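Local coordinates for protein nucleoporin NUP116 (Candida glabrata, PDB 3NF5) that probably serves as a structural constituent of the nuclear pore complex, to which its C-terminal domain, the piece in this chain, targets it, at residues Ile18-Leu22 / Asp23-Thr27; Gly63-Cys66 / Asp67-Val71. All coordinates share one frame; numbering follows the deposited sequence.

Contact 1: Ile18-Leu22 / Asp23-Thr27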
ATOM      1  N   ILE A  18       5.351  -6.787  -6.797  1.00 17.86           N
ATOM      2  CA  ILE A  18       5.210  -7.677  -5.630  1.00 17.81           C
ATOM      3  C   ILE A  18       6.521  -8.443  -5.436  1.00 17.68           C
ATOM      4  O   ILE A  18       7.101  -8.877  -6.431  1.00 18.41           O
ATOM      5  CB  ILE A  18       4.039  -8.630  -5.829  1.00 18.58           C
ATOM      6  CG1 ILE A  18       3.665  -9.342  -4.538  1.00 20.05           C
ATOM      7  CG2 ILE A  18       4.317  -9.649  -6.933  1.00 22.64           C
ATOM      8  CD1 ILE A  18       2.303 -10.101  -4.640  1.00 18.41           C
ATOM      9  N   SER A  19       6.928  -8.613  -4.169  1.00 16.85           N
ATOM     10  CA  SER A  19       8.169  -9.348  -3.731  1.00 18.60           C
ATOM     11  C   SER A  19       7.824 -10.203  -2.526  1.00 18.93           C
ATOM     12  O   SER A  19       7.202  -9.716  -1.609  1.00 17.83           O
ATOM     13  CB  SER A  19       9.241  -8.342  -3.353  1.00 18.20           C
ATOM     14  OG  SER A  19      10.418  -8.976  -2.830  1.00 25.60           O
ATOM     15  N   PRO A  20       8.108 -11.519  -2.566  1.00 20.05           N
ATOM     16  CA  PRO A  20       8.559 -12.295  -3.726  1.00 20.62           C
ATOM     17  C   PRO A  20       7.664 -12.160  -4.985  1.00 20.82           C
ATOM     18  O   PRO A  20       6.464 -11.817  -4.906  1.00 19.23           O
ATOM     19  CB  PRO A  20       8.656 -13.759  -3.195  1.00 20.49           C
ATOM     20  CG  PRO A  20       8.639 -13.627  -1.661  1.00 21.70           C
ATOM     21  CD  PRO A  20       7.922 -12.335  -1.347  1.00 20.41           C
ATOM     22  N   SER A  21       8.285 -12.403  -6.147  1.00 20.36           N
ATOM     23  CA  SER A  21       7.582 -12.435  -7.401  1.00 21.07           C
ATOM     24  C   SER A  21       6.395 -13.377  -7.402  1.00 21.37           C
ATOM     25  O   SER A  21       6.379 -14.377  -6.702  1.00 20.51           O
ATOM     26  CB  SER A  21       8.526 -12.808  -8.560  1.00 21.43           C
ATOM     27  OG  SER A  21       8.880 -14.184  -8.523  1.00 23.59           O
ATOM     28  N   LEU A  22       5.391 -13.061  -8.213  1.00 21.89           N
ATOM     29  CA  LEU A  22       4.282 -13.999  -8.428  1.00 24.31           C
ATOM     30  C   LEU A  22       4.725 -15.423  -8.846  1.00 24.22           C
ATOM     31  O   LEU A  22       4.107 -16.407  -8.456  1.00 22.03           O
ATOM     32  CB  LEU A  22       3.271 -13.453  -9.463  1.00 24.95           C
ATOM     33  CG  LEU A  22       2.380 -12.282  -9.011  1.00 26.44           C
ATOM     34  CD1 LEU A  22       1.180 -12.131  -9.995  1.00 29.05           C
ATOM     35  CD2 LEU A  22       1.849 -12.458  -7.638  1.00 26.18           C
ATOM     36  N   ASP A  23       5.756 -15.504  -9.671  1.00 25.42           N
ATOM     37  CA  ASP A  23       6.308 -16.794 -10.106  1.00 27.38           C
ATOM     38  C   ASP A  23       6.914 -17.556  -8.907  1.00 26.75           C
ATOM     39  O   ASP A  23       6.696 -18.765  -8.760  1.00 26.50           O
ATOM     40  CB  ASP A  23       7.358 -16.585 -11.206  1.00 28.63           C
ATOM     41  CG  ASP A  23       7.798 -17.919 -11.875  1.00 37.05           C
ATOM     42  OD1 ASP A  23       6.915 -18.664 -12.413  1.00 45.47           O
ATOM     43  OD2 ASP A  23       9.026 -18.235 -11.847  1.00 44.77           O
ATOM     44  N   THR A  24       7.647 -16.865  -8.041  1.00 25.46           N
ATOM     45  CA  THR A  24       8.167 -17.513  -6.834  1.00 24.77           C
ATOM     46  C   THR A  24       7.062 -18.036  -5.908  1.00 24.10           C
ATOM     47  O   THR A  24       7.111 -19.212  -5.492  1.00 23.98           O
ATOM     48  CB  THR A  24       9.061 -16.574  -6.046  1.00 25.13           C
ATOM     49  OG1 THR A  24      10.193 -16.289  -6.853  1.00 24.91           O
ATOM     50  CG2 THR A  24       9.500 -17.205  -4.755  1.00 25.14           C
ATOM     51  N   LEU A  25       6.044 -17.192  -5.673  1.00 22.19           N
ATOM     52  CA  LEU A  25       4.931 -17.504  -4.770  1.00 21.94           C
ATOM     53  C   LEU A  25       4.074 -18.673  -5.296  1.00 22.16           C
ATOM     54  O   LEU A  25       3.614 -19.515  -4.527  1.00 22.13           O
ATOM     55  CB  LEU A  25       4.071 -16.268  -4.537  1.00 21.38           C
ATOM     56  CG  LEU A  25       4.644 -15.037  -3.782  1.00 20.81           C
ATOM     57  CD1 LEU A  25       3.670 -13.885  -3.955  1.00 17.52           C
ATOM     58  CD2 LEU A  25       4.799 -15.299  -2.288  1.00 20.39           C
ATOM     59  N   ALA A  26       3.926 -18.747  -6.615  1.00 23.39           N
ATOM     60  CA  ALA A  26       3.218 -19.862  -7.276  1.00 23.61           C
ATOM     61  C   ALA A  26       3.931 -21.171  -7.063  1.00 23.94           C
ATOM     62  O   ALA A  26       3.280 -22.172  -7.065  1.00 25.18           O
ATOM     63  CB  ALA A  26       3.035 -19.593  -8.861  1.00 23.44           C
ATOM     64  N   THR A  27       5.250 -21.178  -6.882  1.00 24.81           N
ATOM     65  CA  THR A  27       5.982 -22.435  -6.721  1.00 25.14           C
ATOM     66  C   THR A  27       5.980 -22.984  -5.315  1.00 24.29           C
ATOM     67  O   THR A  27       6.358 -24.150  -5.110  1.00 24.68           O
ATOM     68  CB  THR A  27       7.448 -22.284  -7.112  1.00 25.90           C
ATOM     69  OG1 THR A  27       8.136 -21.423  -6.160  1.00 30.71           O
ATOM     70  CG2 THR A  27       7.529 -21.725  -8.521  1.00 29.07           C
TER
HETATM   71  O   HOH W   1      11.006 -13.429  -5.946  1.00 32.98           O
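Ser21 and Thr24 meet at the start of helix 22-27, in one continuous run of chain. The run leaves strand 16-19, passes a cis peptide bond before Pro20 and turns into the helix. Two regular i to i+4 bonds close the first turns. Leu25 N donates to Ser21 O at 3.0 Å, and Ala26 N donates to Leu22 O at 3.0 Å.

Ser21 is the N-cap. Its OG accepts from Thr24 N at 3.0 Å, in a fairly straight bond (161° at the hydrogen). The first torsion (chi1 73°) holds OG between the serine's own N and carbonyl carbon, from where it faces the N-H of Thr24. Water 1 accepts from Ser21 N at 2.9 Å and also hydrogen-bonds Thr24 OG1, bridging the N-cap residue and Thr24.

Leu25 is the buried residue of the contact. Ile18 and Leu25 meet tip to tip, CD1 to CD1, at 4.1 Å. Leu25 CD2 lies beside the ring, 4.2 Å from Pro20 CG. In a more exposed contact, Pro20 CB packs on the methyl Thr24 CG2 at 3.9 Å.

Asp23 and Thr24 are exposed. Leu25 packs on Val36 and Leu57, while Leu22 and Ala26 touch Leu62. Ser19 is hydrogen-bonded through its backbone to Val40 of strand 40-43, the antiparallel neighbour of strand 16-19.

Contact 2: Gly63-Cys66 / Asp67-Val71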
ATOM      1  N   GLY A  63      -2.779 -13.330  -8.853  1.00 26.93           N
ATOM      2  CA  GLY A  63      -2.985 -12.164  -9.697  1.00 25.93           C
ATOM      3  C   GLY A  63      -3.989 -11.145  -9.153  1.00 25.11           C
ATOM      4  O   GLY A  63      -4.106 -10.033  -9.697  1.00 25.98           O
ATOM      5  N   SER A  64      -4.737 -11.505  -8.112  1.00 23.23           N
ATOM      6  CA  SER A  64      -5.626 -10.545  -7.465  1.00 22.84           C
ATOM      7  C   SER A  64      -4.984  -9.688  -6.400  1.00 21.66           C
ATOM      8  O   SER A  64      -5.634  -8.772  -5.928  1.00 20.53           O
ATOM      9  CB  SER A  64      -6.851 -11.211  -6.876  1.00 24.12           C
ATOM     10  OG  SER A  64      -6.542 -11.908  -5.680  1.00 26.34           O
ATOM     11  N   ILE A  65      -3.726  -9.962  -6.003  1.00 20.01           N
ATOM     12  CA  ILE A  65      -3.156  -9.227  -4.913  1.00 19.99           C
ATOM     13  C   ILE A  65      -2.863  -7.769  -5.314  1.00 19.72           C
ATOM     14  O   ILE A  65      -3.418  -6.825  -4.708  1.00 19.54           O
ATOM     15  CB  ILE A  65      -1.874  -9.891  -4.343  1.00 19.06           C
ATOM     16  CG1 ILE A  65      -2.158 -11.301  -3.835  1.00 19.85           C
ATOM     17  CG2 ILE A  65      -1.294  -8.997  -3.221  1.00 21.45           C
ATOM     18  CD1 ILE A  65      -0.911 -12.046  -3.419  1.00 17.93           C
ATOM     19  N   CYS A  66      -2.024  -7.574  -6.326  1.00 21.08           N
ATOM     20  CA  CYS A  66      -1.782  -6.206  -6.837  1.00 21.38           C
ATOM     21  C   CYS A  66      -2.988  -5.634  -7.578  1.00 21.90           C
ATOM     22  O   CYS A  66      -3.501  -6.255  -8.529  1.00 21.32           O
ATOM     23  CB  CYS A  66      -0.628  -6.200  -7.829  1.00 22.64           C
ATOM     24  SG  CYS A  66       0.947  -6.711  -7.179  1.00 22.99           S
ATOM     25  N   ASP A  67      -3.402  -4.443  -7.163  1.00 22.09           N
ATOM     26  CA  ASP A  67      -4.473  -3.633  -7.806  1.00 22.61           C
ATOM     27  C   ASP A  67      -5.904  -4.224  -7.759  1.00 22.63           C
ATOM     28  O   ASP A  67      -6.768  -3.902  -8.585  1.00 23.44           O
ATOM     29  CB  ASP A  67      -4.066  -3.251  -9.224  1.00 23.11           C
ATOM     30  CG  ASP A  67      -4.635  -1.906  -9.687  1.00 24.75           C
ATOM     31  OD1 ASP A  67      -4.912  -0.965  -8.904  1.00 23.08           O
ATOM     32  OD2 ASP A  67      -4.747  -1.801 -10.904  1.00 30.02           O
ATOM     33  N   ASP A  68      -6.166  -5.039  -6.751  1.00 22.13           N
ATOM     34  CA  ASP A  68      -7.500  -5.541  -6.413  1.00 21.30           C
ATOM     35  C   ASP A  68      -7.562  -5.674  -4.875  1.00 19.70           C
ATOM     36  O   ASP A  68      -8.181  -4.893  -4.238  1.00 19.27           O
ATOM     37  CB  ASP A  68      -7.764  -6.867  -7.142  1.00 22.54           C
ATOM     38  CG  ASP A  68      -9.069  -7.532  -6.760  1.00 24.68           C
ATOM     39  OD1 ASP A  68      -9.711  -7.081  -5.775  1.00 28.08           O
ATOM     40  OD2 ASP A  68      -9.420  -8.575  -7.401  1.00 28.29           O
ATOM     41  N   LEU A  69      -6.850  -6.622  -4.283  1.00 18.22           N
ATOM     42  CA  LEU A  69      -6.795  -6.689  -2.824  1.00 17.05           C
ATOM     43  C   LEU A  69      -6.012  -5.499  -2.217  1.00 15.47           C
ATOM     44  O   LEU A  69      -6.319  -5.046  -1.153  1.00 16.40           O
ATOM     45  CB  LEU A  69      -6.093  -7.965  -2.385  1.00 17.43           C
ATOM     46  CG  LEU A  69      -6.905  -9.255  -2.632  1.00 21.14           C
ATOM     47  CD1 LEU A  69      -6.080 -10.421  -2.038  1.00 20.01           C
ATOM     48  CD2 LEU A  69      -8.275  -9.128  -1.963  1.00 20.74           C
ATOM     49  N   VAL A  70      -4.966  -5.067  -2.892  1.00 15.23           N
ATOM     50  CA  VAL A  70      -4.098  -3.994  -2.434  1.00 14.87           C
ATOM     51  C   VAL A  70      -4.061  -2.966  -3.551  1.00 16.12           C
ATOM     52  O   VAL A  70      -3.612  -3.282  -4.670  1.00 16.09           O
ATOM     53  CB  VAL A  70      -2.651  -4.454  -2.126  1.00 14.47           C
ATOM     54  CG1 VAL A  70      -1.834  -3.246  -1.627  1.00 14.56           C
ATOM     55  CG2 VAL A  70      -2.622  -5.595  -1.080  1.00 15.23           C
ATOM     56  N   VAL A  71      -4.530  -1.770  -3.231  1.00 16.18           N
ATOM     57  CA  VAL A  71      -4.663  -0.628  -4.184  1.00 17.16           C
ATOM     58  C   VAL A  71      -4.064   0.635  -3.539  1.00 14.82           C
ATOM     59  O   VAL A  71      -4.331   0.952  -2.398  1.00 14.44           O
ATOM     60  CB  VAL A  71      -6.166  -0.404  -4.600  1.00 17.75           C
ATOM     61  CG1 VAL A  71      -6.369   0.917  -5.412  1.00 20.42           C
ATOM     62  CG2 VAL A  71      -6.728  -1.592  -5.407  1.00 17.70           C
TER
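Ile65 and Leu69 lie on the buried flank of a short, widened helical turn. Ser64 O and Ile65 O each accept from the residue five ahead. Leu69 N donates to Ser64 O at 3.0 Å, almost straight (171° at the hydrogen). Val70 N donates to Ile65 O, also at 3.0 Å, but in a more bent bond (143° at the hydrogen).

The close packing is around Ser64 O. Leu69 N grips this carbonyl oxygen, and Asp68 CB sits against it at 3.1 Å. The buried side is apolar. Ile65 CG2 meets Val70 CG2 at 4.2 Å. On its other branch the approach is loose, with Ile65 CG1 4.4 Å from Leu69 CD1. Ile65, Cys66 and Val70 all rest on Val41 of strand 40-43.

Bonds of the i to i+5 kind mark a pi-type turn, and here it ends helix 65-69. Asp67 takes a left-handed backbone conformation within it. Its N donates to Val70 O at 2.8 Å, and Cys66 and Val70 form a single beta bridge. The chain passes straight into strand 70-73, which pairs with antiparallel strand 76-79 in a two-stranded sheet of this C-terminal domain.

The solvent side is polar and more open. Asp67 is exposed there. With CG anti to the backbone N (chi1 175°), the Asp68 carboxylate lies alongside Ser64, and OD2 is 3.7 Å from Ser64 CB. It makes no bond to Ser64; Asp68 OD1 instead accepts from Asn82 ND2. Ser64 OG bonds Pro61 O, just ahead of the turn, while also lying 4.0 Å from Leu69 CD1.

In the fold
From the N terminus, contact 1 comes first. At 18-27 it closes the short turn that joins edge strand 16-19 of the six-stranded sheet to helix 22-27. The chain then runs through helix 30-33 and strands 40-43 and 47-51. Contact 2, at 63-71, spans helix 65-69 and its exit into strand 70-73. The two are in series and neither encloses the other. Their centres are about 14 Å apart, yet they touch. Ile18 CD1 packs on Ile65 CD1, Ile18 CB on Cys66 SG, and Leu22 CD1 on Gly63 CA. Together they tie the edge strand and helices 22-27 and 65-69 to the start of the two-stranded sheet.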